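Long-range contacts in ATP-dependent RNA helicase HrpB (Escherichia coli, PDB 6EUD), which hydrolyses ATP to ADP and phosphate and acts as a DEAH/RHA-type RNA helicase that binds single-stranded RNA: residues R86-Q90 / Q470-Q474; M365-Q369 / A401-L407. One frame throughout, in Å; residues are numbered along the deposited sequence.

Contact 1: R86-Q90 / Q470-Q474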
ATOM      1  N   ARG A  86     -28.787  -3.638  -8.313  1.00 91.91           N
ATOM      2  CA  ARG A  86     -28.116  -4.893  -7.955  1.00 91.68           C
ATOM      3  C   ARG A  86     -27.144  -4.663  -6.795  1.00 90.54           C
ATOM      4  O   ARG A  86     -26.435  -3.655  -6.766  1.00 88.46           O
ATOM      5  CB  ARG A  86     -27.355  -5.471  -9.149  1.00 87.92           C
ATOM      6  CG  ARG A  86     -28.216  -5.882 -10.310  1.00 88.48           C
ATOM      7  CD  ARG A  86     -27.361  -6.366 -11.459  1.00 85.48           C
ATOM      8  NE  ARG A  86     -28.163  -6.551 -12.659  1.00 87.65           N
ATOM      9  CZ  ARG A  86     -28.807  -7.673 -12.950  1.00 91.92           C
ATOM     10  NH1 ARG A  86     -28.730  -8.702 -12.122  1.00 91.85           N
ATOM     11  NH2 ARG A  86     -29.528  -7.762 -14.060  1.00 97.10           N
ATOM     12  N   MET A  87     -27.098  -5.598  -5.849  1.00 90.30           N
ATOM     13  CA  MET A  87     -26.185  -5.490  -4.712  1.00 88.32           C
ATOM     14  C   MET A  87     -25.403  -6.791  -4.501  1.00 90.51           C
ATOM     15  O   MET A  87     -25.545  -7.742  -5.276  1.00 94.25           O
ATOM     16  CB  MET A  87     -26.960  -5.117  -3.445  1.00 91.16           C
ATOM     17  CG  MET A  87     -27.462  -3.677  -3.407  1.00 89.90           C
ATOM     18  SD  MET A  87     -29.218  -3.505  -3.003  1.00162.05           S
ATOM     19  CE  MET A  87     -29.340  -4.499  -1.518  1.00163.35           C
ATOM     20  N   ARG A  88     -24.583  -6.836  -3.453  1.00 88.24           N
ATOM     21  CA  ARG A  88     -23.771  -8.019  -3.168  1.00 89.98           C
ATOM     22  C   ARG A  88     -24.608  -9.238  -2.769  1.00 92.83           C
ATOM     23  O   ARG A  88     -24.188 -10.378  -2.970  1.00 97.11           O
ATOM     24  CB  ARG A  88     -22.747  -7.719  -2.067  1.00 93.50           C
ATOM     25  CG  ARG A  88     -21.741  -8.846  -1.843  1.00 98.43           C
ATOM     26  CD  ARG A  88     -20.524  -8.383  -1.061  1.00100.32           C
ATOM     27  NE  ARG A  88     -20.707  -8.528   0.378  1.00108.65           N
ATOM     28  CZ  ARG A  88     -19.761  -8.279   1.281  1.00110.09           C
ATOM     29  NH1 ARG A  88     -18.560  -7.868   0.890  1.00107.56           N
ATOM     30  NH2 ARG A  88     -20.019  -8.438   2.576  1.00113.48           N
ATOM     31  N   ALA A  89     -25.786  -9.005  -2.202  1.00 91.73           N
ATOM     32  CA  ALA A  89     -26.626 -10.109  -1.754  1.00 93.80           C
ATOM     33  C   ALA A  89     -28.087  -9.875  -2.081  1.00 95.24           C
ATOM     34  O   ALA A  89     -28.954 -10.370  -1.370  1.00 98.41           O
ATOM     35  CB  ALA A  89     -26.458 -10.341  -0.254  1.00 94.15           C
ATOM     36  N   GLN A  90     -28.352  -9.130  -3.152  1.00 94.13           N
ATOM     37  CA  GLN A  90     -29.720  -8.886  -3.605  1.00 98.06           C
ATOM     38  C   GLN A  90     -29.775  -8.399  -5.058  1.00 98.92           C
ATOM     39  O   GLN A  90     -28.955  -7.586  -5.476  1.00 96.66           O
ATOM     40  CB  GLN A  90     -30.405  -7.874  -2.685  1.00 99.28           C
ATOM     41  CG  GLN A  90     -31.805  -7.484  -3.123  1.00107.70           C
ATOM     42  CD  GLN A  90     -32.603  -6.833  -2.011  1.00117.59           C
ATOM     43  OE1 GLN A  90     -32.140  -6.742  -0.873  1.00120.64           O
ATOM     44  NE2 GLN A  90     -33.814  -6.387  -2.332  1.00123.28           N
ATOM     45  N   GLN A 470     -27.893 -16.926   4.239  1.00 48.17           N
ATOM     46  CA  GLN A 470     -28.165 -16.469   2.887  1.00 50.63           C
ATOM     47  C   GLN A 470     -26.874 -16.323   2.101  1.00 45.89           C
ATOM     48  O   GLN A 470     -26.763 -16.790   0.961  1.00 44.27           O
ATOM     49  CB  GLN A 470     -28.922 -15.147   2.911  1.00 57.98           C
ATOM     50  CG  GLN A 470     -29.324 -14.676   1.536  1.00 73.17           C
ATOM     51  CD  GLN A 470     -30.079 -13.362   1.565  1.00 85.13           C
ATOM     52  OE1 GLN A 470     -29.568 -12.338   2.031  1.00 87.00           O
ATOM     53  NE2 GLN A 470     -31.317 -13.388   1.080  1.00 94.56           N
ATOM     54  N   ARG A 471     -25.886 -15.693   2.723  1.00 40.73           N
ATOM     55  CA  ARG A 471     -24.615 -15.470   2.058  1.00 37.47           C
ATOM     56  C   ARG A 471     -23.920 -16.791   1.754  1.00 34.95           C
ATOM     57  O   ARG A 471     -23.343 -16.955   0.678  1.00 34.77           O
ATOM     58  CB  ARG A 471     -23.724 -14.581   2.909  1.00 37.09           C
ATOM     59  CG  ARG A 471     -22.369 -14.346   2.321  1.00 36.52           C
ATOM     60  CD  ARG A 471     -22.444 -13.709   0.943  1.00 34.37           C
ATOM     61  NE  ARG A 471     -21.109 -13.250   0.554  1.00 37.27           N
ATOM     62  CZ  ARG A 471     -20.755 -12.917  -0.684  1.00 41.42           C
ATOM     63  NH1 ARG A 471     -21.625 -13.025  -1.685  1.00 43.44           N
ATOM     64  NH2 ARG A 471     -19.518 -12.506  -0.926  1.00 39.34           N
ATOM     65  N   SER A 472     -23.991 -17.727   2.701  1.00 32.84           N
ATOM     66  CA  SER A 472     -23.412 -19.056   2.518  1.00 40.92           C
ATOM     67  C   SER A 472     -23.963 -19.760   1.283  1.00 41.74           C
ATOM     68  O   SER A 472     -23.191 -20.301   0.479  1.00 37.13           O
ATOM     69  CB  SER A 472     -23.656 -19.935   3.748  1.00 41.65           C
ATOM     70  OG  SER A 472     -23.014 -19.384   4.873  1.00 46.85           O
ATOM     71  N   GLN A 473     -25.290 -19.759   1.159  1.00 44.06           N
ATOM     72  CA  GLN A 473     -25.972 -20.368   0.020  1.00 49.58           C
ATOM     73  C   GLN A 473     -25.504 -19.728  -1.295  1.00 43.85           C
ATOM     74  O   GLN A 473     -25.259 -20.441  -2.277  1.00 40.69           O
ATOM     75  CB  GLN A 473     -27.493 -20.237   0.163  1.00 58.29           C
ATOM     76  CG  GLN A 473     -28.091 -21.011   1.331  1.00 71.24           C
ATOM     77  CD  GLN A 473     -29.597 -20.812   1.451  1.00 86.25           C
ATOM     78  OE1 GLN A 473     -30.143 -19.801   0.997  1.00 92.75           O
ATOM     79  NE2 GLN A 473     -30.276 -21.780   2.056  1.00 89.84           N
ATOM     80  N   GLN A 474     -25.369 -18.394  -1.295  1.00 36.89           N
ATOM     81  CA  GLN A 474     -24.879 -17.651  -2.470  1.00 41.91           C
ATOM     82  C   GLN A 474     -23.438 -18.050  -2.857  1.00 38.78           C
ATOM     83  O   GLN A 474     -23.121 -18.270  -4.037  1.00 37.25           O
ATOM     84  CB  GLN A 474     -24.963 -16.140  -2.224  1.00 45.21           C
ATOM     85  CG  GLN A 474     -24.571 -15.295  -3.439  1.00 56.83           C
ATOM     86  CD  GLN A 474     -24.479 -13.807  -3.134  1.00 64.38           C
ATOM     87  OE1 GLN A 474     -24.274 -13.406  -1.989  1.00 62.83           O
ATOM     88  NE2 GLN A 474     -24.637 -12.980  -4.164  1.00 67.52           N
TER

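Contact 2: M365-Q369 / A401-L407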
ATOM      1  N   MET A 365      -6.194  -9.896  -8.049  1.00 35.44           N
ATOM      2  CA  MET A 365      -6.979 -11.040  -8.469  1.00 40.83           C
ATOM      3  C   MET A 365      -7.901 -10.639  -9.623  1.00 38.99           C
ATOM      4  O   MET A 365      -8.019 -11.374 -10.580  1.00 38.02           O
ATOM      5  CB  MET A 365      -7.767 -11.594  -7.276  1.00 46.83           C
ATOM      6  CG  MET A 365      -8.624 -12.809  -7.547  1.00 51.01           C
ATOM      7  SD  MET A 365      -7.660 -14.285  -7.813  1.00 87.08           S
ATOM      8  CE  MET A 365      -6.880 -14.443  -6.237  1.00 56.32           C
ATOM      9  N   GLU A 366      -8.513  -9.455  -9.553  1.00 37.23           N
ATOM     10  CA  GLU A 366      -9.361  -8.958 -10.648  1.00 38.88           C
ATOM     11  C   GLU A 366      -8.605  -8.713 -11.949  1.00 41.61           C
ATOM     12  O   GLU A 366      -9.063  -9.120 -13.027  1.00 44.51           O
ATOM     13  CB  GLU A 366     -10.064  -7.658 -10.257  1.00 42.50           C
ATOM     14  CG  GLU A 366     -11.021  -7.771  -9.089  1.00 48.59           C
ATOM     15  CD  GLU A 366     -12.297  -8.551  -9.402  1.00 52.04           C
ATOM     16  OE1 GLU A 366     -12.420  -9.159 -10.495  1.00 52.37           O
ATOM     17  OE2 GLU A 366     -13.188  -8.544  -8.533  1.00 51.64           O
ATOM     18  N   LEU A 367      -7.474  -8.017 -11.856  1.00 41.23           N
ATOM     19  CA  LEU A 367      -6.649  -7.722 -13.029  1.00 43.38           C
ATOM     20  C   LEU A 367      -6.134  -9.002 -13.700  1.00 47.54           C
ATOM     21  O   LEU A 367      -6.126  -9.091 -14.923  1.00 44.62           O
ATOM     22  CB  LEU A 367      -5.472  -6.818 -12.642  1.00 43.31           C
ATOM     23  CG  LEU A 367      -5.850  -5.446 -12.068  1.00 43.35           C
ATOM     24  CD1 LEU A 367      -4.611  -4.649 -11.700  1.00 44.60           C
ATOM     25  CD2 LEU A 367      -6.729  -4.672 -13.051  1.00 42.49           C
ATOM     26  N   LEU A 368      -5.715  -9.993 -12.904  1.00 49.69           N
ATOM     27  CA  LEU A 368      -5.253 -11.274 -13.456  1.00 50.33           C
ATOM     28  C   LEU A 368      -6.369 -11.992 -14.216  1.00 51.01           C
ATOM     29  O   LEU A 368      -6.174 -12.421 -15.359  1.00 54.75           O
ATOM     30  CB  LEU A 368      -4.704 -12.180 -12.348  1.00 51.52           C
ATOM     31  CG  LEU A 368      -3.356 -11.773 -11.738  1.00 51.43           C
ATOM     32  CD1 LEU A 368      -3.131 -12.523 -10.441  1.00 48.48           C
ATOM     33  CD2 LEU A 368      -2.208 -12.020 -12.710  1.00 50.46           C
ATOM     34  N   GLN A 369      -7.536 -12.103 -13.583  1.00 48.92           N
ATOM     35  CA  GLN A 369      -8.739 -12.650 -14.220  1.00 51.23           C
ATOM     36  C   GLN A 369      -9.129 -11.819 -15.451  1.00 47.38           C
ATOM     37  O   GLN A 369      -9.634 -12.346 -16.432  1.00 46.04           O
ATOM     38  CB  GLN A 369      -9.905 -12.693 -13.221  1.00 52.33           C
ATOM     39  CG  GLN A 369     -11.188 -13.326 -13.750  1.00 59.18           C
ATOM     40  CD  GLN A 369     -12.376 -13.085 -12.831  1.00 65.12           C
ATOM     41  OE1 GLN A 369     -12.321 -12.241 -11.933  1.00 67.69           O
ATOM     42  NE2 GLN A 369     -13.452 -13.827 -13.045  1.00 66.86           N
ATOM     43  N   ALA A 401      -2.747 -19.178  -5.417  1.00 40.29           N
ATOM     44  CA  ALA A 401      -3.531 -18.650  -6.527  1.00 42.22           C
ATOM     45  C   ALA A 401      -2.686 -18.394  -7.788  1.00 49.25           C
ATOM     46  O   ALA A 401      -3.228 -18.218  -8.891  1.00 52.69           O
ATOM     47  CB  ALA A 401      -4.237 -17.356  -6.090  1.00 35.35           C
ATOM     48  N   LEU A 402      -1.365 -18.367  -7.630  1.00 45.60           N
ATOM     49  CA  LEU A 402      -0.500 -17.951  -8.724  1.00 47.33           C
ATOM     50  C   LEU A 402       0.287 -19.106  -9.300  1.00 51.71           C
ATOM     51  O   LEU A 402       0.771 -19.960  -8.567  1.00 52.34           O
ATOM     52  CB  LEU A 402       0.477 -16.873  -8.262  1.00 47.38           C
ATOM     53  CG  LEU A 402      -0.044 -15.495  -7.866  1.00 43.61           C
ATOM     54  CD1 LEU A 402       1.146 -14.619  -7.518  1.00 43.85           C
ATOM     55  CD2 LEU A 402      -0.863 -14.879  -8.982  1.00 40.06           C
ATOM     56  N   GLU A 403       0.411 -19.116 -10.619  1.00 56.18           N
ATOM     57  CA  GLU A 403       1.304 -20.031 -11.317  1.00 64.54           C
ATOM     58  C   GLU A 403       2.237 -19.175 -12.172  1.00 67.09           C
ATOM     59  O   GLU A 403       1.877 -18.735 -13.272  1.00 67.59           O
ATOM     60  CB  GLU A 403       0.511 -21.024 -12.168  1.00 75.50           C
ATOM     61  CG  GLU A 403       1.336 -22.035 -12.932  1.00 87.50           C
ATOM     62  CD  GLU A 403       0.488 -22.882 -13.876  1.00 97.33           C
ATOM     63  OE1 GLU A 403       1.070 -23.657 -14.667  1.00108.49           O
ATOM     64  OE2 GLU A 403      -0.757 -22.776 -13.835  1.00 98.61           O
ATOM     65  N   GLY A 404       3.424 -18.902 -11.644  1.00 66.21           N
ATOM     66  CA  GLY A 404       4.327 -17.978 -12.298  1.00 67.44           C
ATOM     67  C   GLY A 404       3.813 -16.557 -12.174  1.00 71.36           C
ATOM     68  O   GLY A 404       3.818 -15.986 -11.082  1.00 73.15           O
ATOM     69  N   GLU A 405       3.358 -15.986 -13.286  1.00 73.50           N
ATOM     70  CA  GLU A 405       2.830 -14.625 -13.293  1.00 73.97           C
ATOM     71  C   GLU A 405       1.337 -14.630 -13.607  1.00 69.33           C
ATOM     72  O   GLU A 405       0.706 -13.581 -13.720  1.00 69.05           O
ATOM     73  CB  GLU A 405       3.579 -13.760 -14.309  1.00 84.64           C
ATOM     74  CG  GLU A 405       5.066 -13.579 -14.017  1.00 93.14           C
ATOM     75  CD  GLU A 405       5.328 -12.708 -12.804  1.00 98.41           C
ATOM     76  OE1 GLU A 405       5.443 -11.478 -12.977  1.00101.35           O
ATOM     77  OE2 GLU A 405       5.427 -13.248 -11.680  1.00 99.77           O
ATOM     78  N   ARG A 406       0.784 -15.824 -13.761  1.00 66.02           N
ATOM     79  CA  ARG A 406      -0.623 -15.973 -14.067  1.00 65.28           C
ATOM     80  C   ARG A 406      -1.351 -16.646 -12.913  1.00 61.71           C
ATOM     81  O   ARG A 406      -0.741 -17.043 -11.912  1.00 62.07           O
ATOM     82  CB  ARG A 406      -0.813 -16.781 -15.353  1.00 73.11           C
ATOM     83  CG  ARG A 406      -0.254 -16.106 -16.599  1.00 84.54           C
ATOM     84  CD  ARG A 406      -0.106 -17.078 -17.775  1.00 94.75           C
ATOM     85  NE  ARG A 406      -1.380 -17.500 -18.360  1.00 99.79           N
ATOM     86  CZ  ARG A 406      -2.024 -18.620 -18.038  1.00100.34           C
ATOM     87  NH1 ARG A 406      -1.538 -19.434 -17.108  1.00100.51           N
ATOM     88  NH2 ARG A 406      -3.171 -18.919 -18.635  1.00100.92           N
ATOM     89  N   LEU A 407      -2.663 -16.771 -13.060  1.00 57.37           N
ATOM     90  CA  LEU A 407      -3.474 -17.476 -12.088  1.00 50.46           C
ATOM     91  C   LEU A 407      -3.247 -18.961 -12.220  1.00 51.07           C
ATOM     92  O   LEU A 407      -3.197 -19.489 -13.331  1.00 55.20           O
ATOM     93  CB  LEU A 407      -4.959 -17.158 -12.277  1.00 46.46           C
ATOM     94  CG  LEU A 407      -5.523 -15.849 -11.722  1.00 42.95           C
ATOM     95  CD1 LEU A 407      -7.007 -15.771 -12.051  1.00 40.93           C
ATOM     96  CD2 LEU A 407      -5.274 -15.733 -10.216  1.00 36.56           C
TER

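Contact 1: R86-Q90 / Q470-Q474
This is a small polar surface contact, 209 Å² in all, between two domains: the hairpin turn joining strands 83-87 and 90-92 of the ATP-binding domain reaches helix 466-479 of the helical domain after the helicase core. The turn is tight, closed by M87 N to Q90 O at 2.7 Å, and presents R88 and A89 to the helix. Q474 NE2 donates to R88 O at 2.9 Å, the one hydrogen bond across. R471 NH1 donates to Q474 OE1 at 2.7 Å, orienting the amide with NE2 toward R88 O. R88 CG lies over one face of the R471 guanidinium, while A89 CB lies 4.1 Å from Q474 OE1 and 4.3 Å from Q470 OE1. R88 NE and R471 NH2 are like charges 4.4 Å apart; R471 forms a salt bridge with E447, and the R88 guanidinium makes weak, long ion pairs with E447 and E448. The acceptor is a main-chain carbonyl, so the bond from Q474 does not depend on the R88 side chain, and E447 offsets the arginines' charge.

Contact 2: M365-Q369 / A401-L407
Four aliphatic residues and a methionine do the work here, fastening helix 361-370 to the small hairpin of strands 402-403 and 406-407. L368 and L407, the backbone pair in closest register with CA atoms 6.6 Å apart, both point toward the opposite segment, so L368 CB and L407 CG meet at 3.8 Å; both are mt, which carries their methyls on across the interface. The fork of L368 spreads over the hairpin: its CD1 lies 3.6 Å from L402 CD2, while its CD2 lies 3.5 Å from E405 O. L407 is forked too, with CD2 3.7 Å from M365 SD and CD1 4.0 Å from Q369 N, which wedges it against the helix between M365 and Q369. The CA-to-CB bond of M365 points sideways, but its t, p, p chain folds back and brings CE to 3.9 Å from A401 CB. L402, also mt, turns its end inward and rests as well on helix 386-398. At the tip, a type II' turn from E403 to R406 puts G404 at positive phi, and E405 swings out to a salt bridge with K393. Helix 409-417 closes in on M365, Q369 and L407. A helix, a second helix and then a short β-hairpin wrapped round one apolar centre are consistent with the winged-helix domain of DEAH/RHA helicases.

Contact 1 is a surface touch and contact 2 is partly buried, and their chemistry follows. At contact 1 amides, guanidinium groups and a carbonyl meet, with a single hydrogen bond; at contact 2 leucines, a methionine and an alanine pack mainly through apolar side chains, without hydrogen bonds between the segments. The two share no helix or strand. Contact 2 joins pieces 32 residues apart within one compact unit, whereas contact 1 brings together pieces 380 apart in different domains. Their centres are 25 Å apart and their nearest atoms about 10 Å, so they do not touch. Helix 361-370 also meets the ATP-binding domain at R109, through Q369 and through E366, turned from the hairpin; contact 1 includes that domain directly.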